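Catechol 2,3-dioxygenase (Rhodococcus sp., PDB 2WL9) probably cleaves the ring of catechols next to their paired hydroxyls, with molecular oxygen, as an iron-dependent type I extradiol dioxygenase of aromatic hydrocarbon catabolism. Local coordinates at residues R21-A24 with A25-G29; F130-G133 with R134-G138. All blocks are in the same frame, centred on the assembly; numbering follows the deposited sequence.

In the fold
Both contacts are local and lie in series along the chain. Contact 1 comes first, at helix 17-24 and the turn that leads on to strand 31-33 of the N-terminal sheet. The chain then completes that sheet and leaves strand 115-120. Contact 2 follows in the loop that runs on to strand 149-152 of the second sheet; it forms a bend there. Neither contact encloses the other, yet they touch, with centres about 10 Å apart. Arg134 of contact 2 reaches back to the carbonyl of Ile27 in contact 1, and Gly133 lies beside Gly29. The loop between the two sheets is thus tied to the turn after helix 17-24.

Contact 1 of 2, residues R21-A24 with A25-G29; sequences RDYA and AGIMG
Tyr23 overlaps the terminal methyl of Met28 with the outer end of its ring. Met28 CE lies 3.7 Å from Tyr23 CZ, and it also meets the hydroxyl oxygen. The methyl approaches obliquely, neither squarely over the ring nor in its plane. Two torsions bring the groups together. The Tyr23 ring carbon CG stands opposite the backbone N (chi1 177°), while the Met28 chain bends at chi2 (-51°), which carries its methyl to the hydroxyl end. Ile27 CD1 adds a looser apolar contact at 4.3 Å from Tyr23 CD1.

The backbone carbonyl of Tyr23 accepts two N-H groups. Ile27 N is 3.2 Å from Tyr23 O and sits above the carbonyl plane. Met28 N is also 3.2 Å from Tyr23 O, but lies nearly in line with the C=O bond. Ala25 N gives a good bond to Arg21 O at 3.0 Å. A weak bond to Arg21 O comes from Gly26 N. Met28 CB packs against Ala24 O at 3.2 Å. Gly29 has a positive phi (101°), where a side chain would press on the carbonyl of Met28, so the bend suits glycine.

Trp262 of strand 261-266 meets the Tyr23 ring edge-to-face, and Cys254 of strand 250-255 touches both Tyr23 and Met28. Tyr23 and Met28 therefore face strands of the second sheet, while Ala24 also touches Leu43 of strand 40-44. One carbonyl taking both an i+4 and an i+5 N-H gives a widened, pi-type turn; here it follows helix 17-24 in an N-terminal domain of the vicinal oxygen chelate fold.

Contact 2 of 2, residues F130-G133 with R134-G138; sequences FHPG and RPMFG
A proline-glycine bend in the loop between the two sheets brings Phe130, Pro132 and Met136 together. Pro132 CB lies 3.5 Å from Met136 SD, and the Met136 methylene CG also packs on the proline ring. The sulfur also reaches Phe130. Met136 SD is 4.2 Å from Phe130 CE2 and lies at the ring edge, near the ring plane. This is a Met-aromatic contact, made at the edge instead of over a face. The Met136 chain is extended at chi2 (-172°), which carries the sulfur across to both partners. Pro132 CB also packs 3.2 Å from Arg134 O, so the proline ring packs against the inside of the bend.

Arg134 turns away from this apolar group. Its CG stands between the backbone N and the carbonyl carbon (chi1 54°), and the chain bends again at chi2. The guanidinium thereby folds back on its own segment. Arg134 NH1 gives a fairly straight bond of 2.9 Å to Pro135 O, which lies in the guanidinium plane. The same NH1 makes a salt bridge to Asp222, while NE bonds to Ile27 O. The buried guanidinium thus has a carboxylate and two backbone carbonyls as partners, which probably offset its charge.

His131 stacks on His131 of a second subunit. Within the chain, Arg134 and Pro135 rest on Tyr225 of helix 220-232, so the bend lies between that helix and the turn after helix 17-24.

Contact 1 of 2, residues R21-A24 with A25-G29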
ATOM      1  N   ARG C  21      -2.924  38.463 -22.048  1.00 22.71           N
ATOM      2  CA  ARG C  21      -1.748  37.614 -22.254  1.00 23.10           C
ATOM      3  C   ARG C  21      -0.753  37.839 -21.121  1.00 23.06           C
ATOM      4  O   ARG C  21      -0.351  36.892 -20.450  1.00 22.86           O
ATOM      5  CB  ARG C  21      -1.093  37.905 -23.611  1.00 23.81           C
ATOM      6  CG  ARG C  21      -1.993  37.586 -24.799  1.00 24.81           C
ATOM      7  CD  ARG C  21      -1.321  37.878 -26.128  1.00 28.27           C
ATOM      8  NE  ARG C  21      -0.186  36.990 -26.363  1.00 29.73           N
ATOM      9  CZ  ARG C  21       0.121  36.455 -27.542  1.00 30.86           C
ATOM     10  NH1 ARG C  21      -0.633  36.693 -28.608  1.00 31.66           N
ATOM     11  NH2 ARG C  21       1.175  35.662 -27.651  1.00 31.09           N
ATOM     12  N   ASP C  22      -0.381  39.099 -20.897  1.00 23.11           N
ATOM     13  CA  ASP C  22       0.547  39.468 -19.819  1.00 22.97           C
ATOM     14  C   ASP C  22       0.103  38.908 -18.469  1.00 22.28           C
ATOM     15  O   ASP C  22       0.922  38.430 -17.684  1.00 21.64           O
ATOM     16  CB  ASP C  22       0.678  40.994 -19.720  1.00 23.83           C
ATOM     17  CG  ASP C  22       1.553  41.592 -20.817  1.00 25.47           C
ATOM     18  OD1 ASP C  22       1.854  40.909 -21.821  1.00 26.30           O
ATOM     19  OD2 ASP C  22       1.933  42.772 -20.670  1.00 28.07           O
ATOM     20  N   TYR C  23      -1.205  38.952 -18.225  1.00 21.75           N
ATOM     21  CA  TYR C  23      -1.784  38.571 -16.951  1.00 21.00           C
ATOM     22  C   TYR C  23      -1.933  37.059 -16.806  1.00 21.02           C
ATOM     23  O   TYR C  23      -1.384  36.468 -15.875  1.00 20.91           O
ATOM     24  CB  TYR C  23      -3.130  39.271 -16.788  1.00 21.44           C
ATOM     25  CG  TYR C  23      -3.911  38.944 -15.534  1.00 20.22           C
ATOM     26  CD1 TYR C  23      -3.723  39.681 -14.366  1.00 20.82           C
ATOM     27  CD2 TYR C  23      -4.876  37.934 -15.531  1.00 20.54           C
ATOM     28  CE1 TYR C  23      -4.461  39.406 -13.217  1.00 20.15           C
ATOM     29  CE2 TYR C  23      -5.621  37.656 -14.383  1.00 19.38           C
ATOM     30  CZ  TYR C  23      -5.408  38.398 -13.232  1.00 19.44           C
ATOM     31  OH  TYR C  23      -6.140  38.130 -12.088  1.00 19.14           O
ATOM     32  N   ALA C  24      -2.665  36.438 -17.729  1.00 20.69           N
ATOM     33  CA  ALA C  24      -2.989  35.014 -17.614  1.00 20.56           C
ATOM     34  C   ALA C  24      -1.794  34.093 -17.873  1.00 20.36           C
ATOM     35  O   ALA C  24      -1.680  33.039 -17.248  1.00 20.26           O
ATOM     36  CB  ALA C  24      -4.145  34.658 -18.525  1.00 20.73           C
ATOM     37  N   ALA C  25      -0.914  34.482 -18.791  1.00 20.60           N
ATOM     38  CA  ALA C  25       0.297  33.695 -19.044  1.00 20.61           C
ATOM     39  C   ALA C  25       1.467  34.153 -18.176  1.00 20.74           C
ATOM     40  O   ALA C  25       2.082  33.344 -17.470  1.00 20.62           O
ATOM     41  CB  ALA C  25       0.666  33.722 -20.525  1.00 21.09           C
ATOM     42  N   GLY C  26       1.758  35.455 -18.221  1.00 20.52           N
ATOM     43  CA  GLY C  26       2.930  36.019 -17.558  1.00 20.20           C
ATOM     44  C   GLY C  26       2.915  35.945 -16.045  1.00 19.96           C
ATOM     45  O   GLY C  26       3.965  35.821 -15.407  1.00 19.80           O
ATOM     46  N   ILE C  27       1.728  36.016 -15.459  1.00 19.38           N
ATOM     47  CA  ILE C  27       1.602  35.888 -14.011  1.00 19.28           C
ATOM     48  C   ILE C  27       1.066  34.521 -13.619  1.00 19.00           C
ATOM     49  O   ILE C  27       1.677  33.832 -12.803  1.00 19.36           O
ATOM     50  CB  ILE C  27       0.722  36.996 -13.404  1.00 19.27           C
ATOM     51  CG1 ILE C  27       1.324  38.369 -13.722  1.00 19.93           C
ATOM     52  CG2 ILE C  27       0.558  36.789 -11.882  1.00 19.16           C
ATOM     53  CD1 ILE C  27       0.451  39.537 -13.338  1.00 21.76           C
ATOM     54  N   MET C  28      -0.071  34.137 -14.199  1.00 18.76           N
ATOM     55  CA  MET C  28      -0.791  32.945 -13.750  1.00 18.58           C
ATOM     56  C   MET C  28      -0.181  31.631 -14.237  1.00 18.17           C
ATOM     57  O   MET C  28      -0.300  30.607 -13.566  1.00 18.21           O
ATOM     58  CB  MET C  28      -2.292  33.033 -14.083  1.00 18.53           C
ATOM     59  CG  MET C  28      -3.029  34.207 -13.399  1.00 18.92           C
ATOM     60  SD  MET C  28      -2.759  34.314 -11.612  1.00 20.44           S
ATOM     61  CE  MET C  28      -3.424  35.940 -11.252  1.00 20.88           C
ATOM     62  N   GLY C  29       0.486  31.658 -15.384  1.00 18.20           N
ATOM     63  CA  GLY C  29       1.194  30.466 -15.874  1.00 18.12           C
ATOM     64  C   GLY C  29       0.444  29.706 -16.952  1.00 18.07           C
ATOM     65  O   GLY C  29       0.890  28.649 -17.410  1.00 18.43           O
TER

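Contact 2 of 2, residues F130-G133 with R134-G138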
ATOM      1  N   PHE C 130       1.578  20.824 -22.576  1.00 19.47           N
ATOM      2  CA  PHE C 130       1.384  22.089 -21.875  1.00 19.06           C
ATOM      3  C   PHE C 130       2.720  22.747 -21.543  1.00 19.19           C
ATOM      4  O   PHE C 130       3.605  22.124 -20.950  1.00 19.10           O
ATOM      5  CB  PHE C 130       0.559  21.881 -20.602  1.00 18.83           C
ATOM      6  CG  PHE C 130       0.442  23.110 -19.745  1.00 18.41           C
ATOM      7  CD1 PHE C 130      -0.395  24.165 -20.117  1.00 17.95           C
ATOM      8  CD2 PHE C 130       1.174  23.218 -18.566  1.00 18.86           C
ATOM      9  CE1 PHE C 130      -0.494  25.300 -19.327  1.00 18.55           C
ATOM     10  CE2 PHE C 130       1.082  24.355 -17.766  1.00 18.71           C
ATOM     11  CZ  PHE C 130       0.243  25.399 -18.146  1.00 18.57           C
ATOM     12  N   HIS C 131       2.848  24.005 -21.945  1.00 18.77           N
ATOM     13  CA  HIS C 131       4.052  24.784 -21.730  1.00 18.72           C
ATOM     14  C   HIS C 131       3.613  26.118 -21.143  1.00 18.70           C
ATOM     15  O   HIS C 131       3.037  26.948 -21.854  1.00 18.23           O
ATOM     16  CB  HIS C 131       4.796  24.988 -23.052  1.00 18.94           C
ATOM     17  CG  HIS C 131       6.194  25.499 -22.889  1.00 19.20           C
ATOM     18  ND1 HIS C 131       7.136  24.860 -22.108  1.00 19.36           N
ATOM     19  CD2 HIS C 131       6.817  26.575 -23.426  1.00 19.78           C
ATOM     20  CE1 HIS C 131       8.272  25.534 -22.157  1.00 19.75           C
ATOM     21  NE2 HIS C 131       8.109  26.573 -22.959  1.00 18.76           N
ATOM     22  N   PRO C 132       3.840  26.308 -19.833  1.00 18.61           N
ATOM     23  CA  PRO C 132       3.329  27.473 -19.114  1.00 18.92           C
ATOM     24  C   PRO C 132       3.911  28.808 -19.586  1.00 19.18           C
ATOM     25  O   PRO C 132       5.057  28.862 -20.040  1.00 19.82           O
ATOM     26  CB  PRO C 132       3.733  27.186 -17.661  1.00 18.90           C
ATOM     27  CG  PRO C 132       4.915  26.277 -17.765  1.00 19.38           C
ATOM     28  CD  PRO C 132       4.584  25.399 -18.939  1.00 18.83           C
ATOM     29  N   GLY C 133       3.114  29.872 -19.485  1.00 19.35           N
ATOM     30  CA  GLY C 133       3.535  31.216 -19.894  1.00 19.70           C
ATOM     31  C   GLY C 133       4.523  31.880 -18.950  1.00 20.05           C
ATOM     32  O   GLY C 133       4.995  32.991 -19.207  1.00 19.85           O
ATOM     33  N   ARG C 134       4.797  31.216 -17.831  1.00 19.97           N
ATOM     34  CA  ARG C 134       5.877  31.594 -16.925  1.00 20.53           C
ATOM     35  C   ARG C 134       6.349  30.316 -16.240  1.00 20.52           C
ATOM     36  O   ARG C 134       5.599  29.339 -16.201  1.00 20.18           O
ATOM     37  CB  ARG C 134       5.433  32.672 -15.916  1.00 20.61           C
ATOM     38  CG  ARG C 134       4.180  32.357 -15.081  1.00 20.79           C
ATOM     39  CD  ARG C 134       4.477  31.446 -13.900  1.00 19.99           C
ATOM     40  NE  ARG C 134       3.421  31.483 -12.887  1.00 20.49           N
ATOM     41  CZ  ARG C 134       3.448  30.789 -11.751  1.00 19.67           C
ATOM     42  NH1 ARG C 134       4.480  29.997 -11.474  1.00 18.22           N
ATOM     43  NH2 ARG C 134       2.448  30.893 -10.887  1.00 18.41           N
ATOM     44  N   PRO C 135       7.589  30.301 -15.711  1.00 20.96           N
ATOM     45  CA  PRO C 135       8.108  29.057 -15.137  1.00 21.02           C
ATOM     46  C   PRO C 135       7.231  28.566 -13.996  1.00 20.72           C
ATOM     47  O   PRO C 135       6.816  29.356 -13.152  1.00 20.56           O
ATOM     48  CB  PRO C 135       9.496  29.468 -14.629  1.00 21.19           C
ATOM     49  CG  PRO C 135       9.884  30.604 -15.515  1.00 21.57           C
ATOM     50  CD  PRO C 135       8.599  31.373 -15.661  1.00 21.47           C
ATOM     51  N   MET C 136       6.941  27.268 -13.984  1.00 20.92           N
ATOM     52  CA  MET C 136       6.029  26.703 -13.001  1.00 20.35           C
ATOM     53  C   MET C 136       6.666  25.544 -12.264  1.00 20.75           C
ATOM     54  O   MET C 136       7.335  24.701 -12.870  1.00 20.56           O
ATOM     55  CB  MET C 136       4.725  26.244 -13.662  1.00 20.14           C
ATOM     56  CG  MET C 136       3.751  27.379 -14.003  1.00 19.71           C
ATOM     57  SD  MET C 136       2.131  26.799 -14.573  1.00 20.04           S
ATOM     58  CE  MET C 136       1.433  26.133 -13.060  1.00 18.97           C
ATOM     59  N   PHE C 137       6.447  25.519 -10.953  1.00 20.63           N
ATOM     60  CA  PHE C 137       6.904  24.428 -10.093  1.00 21.18           C
ATOM     61  C   PHE C 137       6.125  23.145 -10.367  1.00 20.82           C
ATOM     62  O   PHE C 137       6.666  22.040 -10.251  1.00 20.87           O
ATOM     63  CB  PHE C 137       6.706  24.808  -8.626  1.00 21.44           C
ATOM     64  CG  PHE C 137       7.599  25.923  -8.152  1.00 22.53           C
ATOM     65  CD1 PHE C 137       7.170  27.249  -8.199  1.00 22.86           C
ATOM     66  CD2 PHE C 137       8.866  25.644  -7.640  1.00 23.41           C
ATOM     67  CE1 PHE C 137       7.994  28.287  -7.752  1.00 23.71           C
ATOM     68  CE2 PHE C 137       9.691  26.667  -7.189  1.00 24.57           C
ATOM     69  CZ  PHE C 137       9.253  27.997  -7.246  1.00 24.14           C
ATOM     70  N   GLY C 138       4.848  23.311 -10.699  1.00 20.13           N
ATOM     71  CA  GLY C 138       3.932  22.197 -10.902  1.00 19.48           C
ATOM     72  C   GLY C 138       3.040  22.433 -12.102  1.00 18.59           C
ATOM     73  O   GLY C 138       3.495  22.932 -13.136  1.00 18.58           O
TER